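Side-chain contacts in lactate racemase (Thermoanaerobacterium thermosaccharolyticum, PDB 2YJG), which interconverts the D- and L-isomers of lactate with the help of a nickel-pincer nucleotide cofactor: residues A[365-370]-A[387-392]; A[371-376]-A[399-404]. All blocks are in the same frame, centred on the assembly; numbering follows the deposited sequence.

Overall arrangement
Both contacts belong to the C-terminal domain and meet at the edge of its parallel sheet, their centres about 10 Å apart. The segments alternate along the chain: helix 357-369 leads into strand 371-375, and strand 390-392 into helix 395-405. The two strands are neighbours, with probable hydrogen bonds from Met374 N to Thr390 O and from Ala392 N to Met374 O, both 2.8 Å. Leu367 CD2 of contact 1 also packs 3.4 Å from Val372 CG2 on the strand segment of contact 2. Contact 1 lies nearer the probable substrate site: the side chain of Met387 is about 11 Å from that of Gln295. Contact 2 lies away from the metal site and the inferred cofactor and substrate sites.

Contact 1: A[365-370]-A[387-392]; sequences RILINH and MFMTPA
Leu367 carries the whole of the first segment's side of this contact, pushing both of its methyl groups against the turn formed by Met387, Phe388 and Met389. Arg365, earlier in this helical turn, makes a salt bridge through NH2 with Glu304, linking helix 357-369 to helix 293-305. At Leu367 the side chain puts CG beside the backbone N, chi1 -60°, and the two methyls diverge over the turn. Leu367 CD1 comes to 3.3 Å from Met387 O, a methyl set against a carbonyl oxygen, and lies 4.4 Å from Phe388 CB, while the phenyl ring itself leads away. Leu367 CD2 takes the neighbouring place, 3.8 Å from Met389 CG, and the leucine and methionine side chains cross at about a right angle. No hydrogen bond joins the segments. Farther along, His370 ND1 turns back to Ile366 O at 3.2 Å, with the oxygen in the plane of the imidazole ring; the same oxygen accepts Asn369 N, so two donors grip it where the helix runs into strand 371-375. Across the contact, the shape of the turn comes from a Schellman motif: Phe388, with positive phi, is its C-prime residue, and Met389 N donates to Val384 O. Helix 381-386, which this motif ends, links the neighbouring parallel strands 371-375 and 390-392 in a beta-alpha-beta crossover, and the contact packs the preceding helix, 357-369, against the turn leaving it. Met389 also packs on Val372, Met387 lies against Phe328, Tyr329 and Phe332 of helix 326-333, and Pro338 meets both Leu367 and Phe388 ahead of edge strand 390-392.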
loop_
_atom_site.group_PDB
_atom_site.type_symbol
_atom_site.label_atom_id
_atom_site.label_comp_id
_atom_site.label_asym_id
_atom_site.label_seq_id
_atom_site.Cartn_x
_atom_site.Cartn_y
_atom_site.Cartn_z
ATOM N N ARG A 365 41.942 2.333 8.290
ATOM C CA ARG A 365 42.766 1.106 8.404
ATOM C C ARG A 365 43.459 0.862 7.044
ATOM O O ARG A 365 44.677 0.647 6.973
ATOM C CB ARG A 365 41.909 -0.095 8.807
ATOM C CG ARG A 365 42.676 -1.343 8.915
ATOM C CD ARG A 365 41.805 -2.497 9.186
ATOM N NE ARG A 365 41.126 -2.947 7.951
ATOM C CZ ARG A 365 39.912 -3.462 7.886
ATOM N NH1 ARG A 365 39.120 -3.566 8.962
ATOM N NH2 ARG A 365 39.429 -3.799 6.705
ATOM N N ILE A 366 42.695 0.968 5.944
ATOM C CA ILE A 366 43.278 0.754 4.603
ATOM C C ILE A 366 44.343 1.750 4.264
ATOM O O ILE A 366 45.419 1.378 3.930
ATOM C CB ILE A 366 42.186 0.736 3.528
ATOM C CG1 ILE A 366 41.271 -0.396 3.856
ATOM C CG2 ILE A 366 42.761 0.493 2.084
ATOM C CD1 ILE A 366 39.994 -0.385 3.005
ATOM N N LEU A 367 44.054 3.027 4.423
ATOM C CA LEU A 367 44.902 4.082 4.010
ATOM C C LEU A 367 46.156 4.255 4.860
ATOM O O LEU A 367 47.078 5.009 4.484
ATOM C CB LEU A 367 44.074 5.382 3.972
ATOM C CG LEU A 367 42.864 5.504 3.063
ATOM C CD1 LEU A 367 42.174 6.905 3.200
ATOM C CD2 LEU A 367 43.309 5.296 1.631
ATOM N N ILE A 368 46.190 3.641 6.040
ATOM C CA ILE A 368 47.396 3.684 6.861
ATOM C C ILE A 368 48.470 2.808 6.265
ATOM O O ILE A 368 49.618 3.178 6.377
ATOM C CB ILE A 368 47.151 3.243 8.326
ATOM C CG1 ILE A 368 46.306 4.307 9.049
ATOM C CG2 ILE A 368 48.507 3.061 9.093
ATOM C CD1 ILE A 368 45.706 3.757 10.302
ATOM N N ASN A 369 48.083 1.708 5.590
ATOM C CA ASN A 369 49.006 0.715 5.009
ATOM C C ASN A 369 49.094 0.733 3.455
ATOM O O ASN A 369 49.912 -0.024 2.888
ATOM C CB ASN A 369 48.553 -0.701 5.373
ATOM C CG ASN A 369 48.870 -1.105 6.764
ATOM O OD1 ASN A 369 49.502 -0.386 7.536
ATOM N ND2 ASN A 369 48.364 -2.303 7.133
ATOM N N HIS A 370 48.219 1.494 2.802
ATOM C CA HIS A 370 48.080 1.430 1.334
ATOM C C HIS A 370 47.687 2.766 0.782
ATOM O O HIS A 370 46.967 3.521 1.442
ATOM C CB HIS A 370 46.986 0.433 0.923
ATOM C CG HIS A 370 47.158 -0.917 1.515
ATOM N ND1 HIS A 370 46.541 -1.301 2.685
ATOM C CD2 HIS A 370 47.892 -1.977 1.101
ATOM C CE1 HIS A 370 46.910 -2.543 2.977
ATOM N NE2 HIS A 370 47.693 -2.989 2.007
ATOM N N MET A 387 39.946 13.103 1.319
ATOM C CA MET A 387 39.964 11.842 2.051
ATOM C C MET A 387 41.278 11.065 1.881
ATOM O O MET A 387 41.333 9.855 2.032
ATOM C CB MET A 387 38.731 10.999 1.688
ATOM C CG MET A 387 37.446 11.719 2.049
ATOM S SD MET A 387 35.919 10.837 1.688
ATOM C CE MET A 387 35.866 9.755 3.104
ATOM N N PHE A 388 42.353 11.809 1.669
ATOM C CA PHE A 388 43.687 11.277 1.553
ATOM C C PHE A 388 43.802 10.175 0.508
ATOM O O PHE A 388 44.583 9.258 0.679
ATOM C CB PHE A 388 44.172 10.780 2.900
ATOM C CG PHE A 388 43.976 11.792 4.016
ATOM C CD1 PHE A 388 44.625 12.993 3.985
ATOM C CD2 PHE A 388 43.132 11.525 5.064
ATOM C CE1 PHE A 388 44.459 13.910 4.991
ATOM C CE2 PHE A 388 42.963 12.427 6.067
ATOM C CZ PHE A 388 43.622 13.635 6.019
ATOM N N MET A 389 43.002 10.264 -0.557
ATOM C CA MET A 389 43.115 9.381 -1.685
ATOM C C MET A 389 43.495 10.219 -2.931
ATOM O O MET A 389 43.691 11.452 -2.822
ATOM C CB MET A 389 41.830 8.624 -1.854
ATOM C CG MET A 389 41.616 7.711 -0.709
ATOM S SD MET A 389 40.174 6.756 -0.917
ATOM C CE MET A 389 38.858 7.954 -0.540
ATOM N N THR A 390 43.682 9.558 -4.077
ATOM C CA THR A 390 44.063 10.250 -5.302
ATOM C C THR A 390 43.044 9.900 -6.355
ATOM O O THR A 390 42.802 8.683 -6.659
ATOM C CB THR A 390 45.442 9.825 -5.801
ATOM O OG1 THR A 390 46.402 10.019 -4.789
ATOM C CG2 THR A 390 45.834 10.589 -7.059
ATOM N N PRO A 391 42.408 10.933 -6.912
ATOM C CA PRO A 391 41.459 10.705 -7.985
ATOM C C PRO A 391 42.181 10.424 -9.316
ATOM O O PRO A 391 43.311 10.888 -9.521
ATOM C CB PRO A 391 40.714 12.024 -8.063
ATOM C CG PRO A 391 41.712 13.043 -7.581
ATOM C CD PRO A 391 42.667 12.365 -6.687
ATOM N N ALA A 392 41.533 9.665 -10.180
ATOM C CA ALA A 392 42.040 9.438 -11.554
ATOM C C ALA A 392 40.889 9.434 -12.525
ATOM O O ALA A 392 39.776 9.005 -12.170
ATOM C CB ALA A 392 42.822 8.133 -11.639
#

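Contact 2: A[371-376]-A[399-404]; sequences KVIMVT and LKIAES
Ile373 reaches segment 399-404 chiefly with CD1, which lodges at the junction of two consecutive helical residues. Ile373 CD1 lies 3.8 Å from Ile401 CG2 and 4.1 Å from Ala402 CB, with the backbone Ala402 N also 3.8 Å from it. Beside the small alanine methyl the isoleucine tip lies close to the helix backbone, probably because so little side chain stands there. Ile373 reaches this far because CG1 sits beside its backbone N and chi2, at 157°, extends the ethyl arm. In Ile401, chi1 of -65° sets CG1 beside the backbone N and leaves CG2 opposite that N, on the side facing Ile373, while the ethyl end leads away from the strand; the two isoleucines cross obliquely. Behind this first shell, the helix is held by regular backbone bonds, among them Glu403 N to Leu399 O, and Glu403 OE2 makes a salt bridge with Arg21. On the sheet side, Ile373 is hydrogen-bonded through its backbone to Ile313 and Ile315 of strand 311-316, and Val312 of that strand touches both Ile373 and Ala402. Met374, the next residue, packs instead on Ile293, Ser296 and Met300 of helix 293-305, as expected of a parallel sheet covered by helices on both faces. The side chains meet through apolar groups alone, with no hydrogen bond or charge pair between the segments, and the contact probably depends on shape and the exclusion of water.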
loop_
_atom_site.group_PDB
_atom_site.type_symbol
_atom_site.label_atom_id
_atom_site.label_comp_id
_atom_site.label_asym_id
_atom_site.label_seq_id
_atom_site.Cartn_x
_atom_site.Cartn_y
_atom_site.Cartn_z
ATOM N N LYS A 371 48.060 3.025 -0.464
ATOM C CA LYS A 371 47.499 4.170 -1.185
ATOM C C LYS A 371 46.286 3.720 -1.939
ATOM O O LYS A 371 46.307 2.616 -2.474
ATOM C CB LYS A 371 48.525 4.676 -2.214
ATOM C CG LYS A 371 49.847 5.025 -1.612
ATOM C CD LYS A 371 49.881 6.367 -1.001
ATOM C CE LYS A 371 51.194 6.529 -0.148
ATOM N NZ LYS A 371 51.754 7.926 -0.205
ATOM N N VAL A 372 45.253 4.553 -2.001
ATOM C CA VAL A 372 44.075 4.242 -2.773
ATOM C C VAL A 372 43.919 5.305 -3.837
ATOM O O VAL A 372 44.106 6.547 -3.576
ATOM C CB VAL A 372 42.838 4.129 -1.891
ATOM C CG1 VAL A 372 41.555 3.916 -2.737
ATOM C CG2 VAL A 372 43.028 2.991 -0.872
ATOM N N ILE A 373 43.679 4.818 -5.043
ATOM C CA ILE A 373 43.386 5.669 -6.191
ATOM C C ILE A 373 41.967 5.402 -6.601
ATOM O O ILE A 373 41.585 4.246 -6.824
ATOM C CB ILE A 373 44.336 5.413 -7.423
ATOM C CG1 ILE A 373 45.755 5.797 -7.069
ATOM C CG2 ILE A 373 43.856 6.210 -8.677
ATOM C CD1 ILE A 373 46.792 5.144 -7.872
ATOM N N MET A 374 41.151 6.446 -6.682
ATOM C CA MET A 374 39.779 6.226 -7.103
ATOM C C MET A 374 39.537 6.771 -8.543
ATOM O O MET A 374 39.765 7.935 -8.836
ATOM C CB MET A 374 38.766 6.838 -6.131
ATOM C CG MET A 374 38.756 6.289 -4.720
ATOM S SD MET A 374 37.337 6.877 -3.771
ATOM C CE MET A 374 36.082 5.873 -4.406
ATOM N N VAL A 375 39.077 5.899 -9.417
ATOM C CA VAL A 375 38.480 6.264 -10.705
ATOM C C VAL A 375 37.011 6.477 -10.447
ATOM O O VAL A 375 36.270 5.552 -10.135
ATOM C CB VAL A 375 38.724 5.130 -11.806
ATOM C CG1 VAL A 375 37.973 5.387 -13.139
ATOM C CG2 VAL A 375 40.266 4.928 -12.049
ATOM N N THR A 376 36.577 7.733 -10.640
ATOM C CA THR A 376 35.309 8.192 -10.183
ATOM C C THR A 376 34.905 9.430 -10.979
ATOM O O THR A 376 35.725 10.012 -11.618
ATOM C CB THR A 376 35.391 8.491 -8.676
ATOM O OG1 THR A 376 34.082 8.604 -8.182
ATOM C CG2 THR A 376 36.177 9.753 -8.370
ATOM N N LEU A 399 46.588 3.652 -13.349
ATOM C CA LEU A 399 47.764 2.754 -13.421
ATOM C C LEU A 399 49.077 3.515 -13.521
ATOM O O LEU A 399 50.058 3.130 -12.876
ATOM C CB LEU A 399 47.624 1.754 -14.568
ATOM C CG LEU A 399 48.601 0.580 -14.545
ATOM C CD1 LEU A 399 48.552 -0.158 -13.169
ATOM C CD2 LEU A 399 48.255 -0.398 -15.685
ATOM N N LYS A 400 49.102 4.588 -14.314
ATOM C CA LYS A 400 50.322 5.441 -14.400
ATOM C C LYS A 400 50.676 6.036 -13.020
ATOM O O LYS A 400 51.865 6.089 -12.621
ATOM C CB LYS A 400 50.174 6.549 -15.452
ATOM C CG LYS A 400 50.880 7.906 -15.135
ATOM C CD LYS A 400 50.005 8.904 -14.283
ATOM C CE LYS A 400 50.237 10.410 -14.633
ATOM N NZ LYS A 400 51.329 11.135 -13.848
ATOM N N ILE A 401 49.650 6.453 -12.266
ATOM C CA ILE A 401 49.913 7.048 -10.938
ATOM C C ILE A 401 50.494 5.936 -10.044
ATOM O O ILE A 401 51.532 6.124 -9.437
ATOM C CB ILE A 401 48.656 7.722 -10.299
ATOM C CG1 ILE A 401 48.162 8.960 -11.093
ATOM C CG2 ILE A 401 48.928 8.176 -8.895
ATOM C CD1 ILE A 401 49.138 10.220 -11.004
ATOM N N ALA A 402 49.869 4.748 -10.057
ATOM C CA ALA A 402 50.278 3.636 -9.198
ATOM C C ALA A 402 51.706 3.304 -9.515
ATOM O O ALA A 402 52.513 3.188 -8.623
ATOM C CB ALA A 402 49.419 2.442 -9.401
ATOM N N GLU A 403 51.992 3.138 -10.801
ATOM C CA GLU A 403 53.380 2.833 -11.241
ATOM C C GLU A 403 54.427 3.822 -10.740
ATOM O O GLU A 403 55.531 3.424 -10.368
ATOM C CB GLU A 403 53.417 2.681 -12.756
ATOM C CG GLU A 403 52.683 1.399 -13.202
ATOM C CD GLU A 403 52.479 1.268 -14.711
ATOM O OE1 GLU A 403 52.908 2.144 -15.477
ATOM O OE2 GLU A 403 51.869 0.260 -15.130
ATOM N N SER A 404 54.086 5.105 -10.712
ATOM C CA SER A 404 54.967 6.128 -10.126
ATOM C C SER A 404 55.273 5.874 -8.635
ATOM O O SER A 404 56.346 6.182 -8.156
ATOM C CB SER A 404 54.315 7.496 -10.250
ATOM O OG SER A 404 53.425 7.705 -9.158
#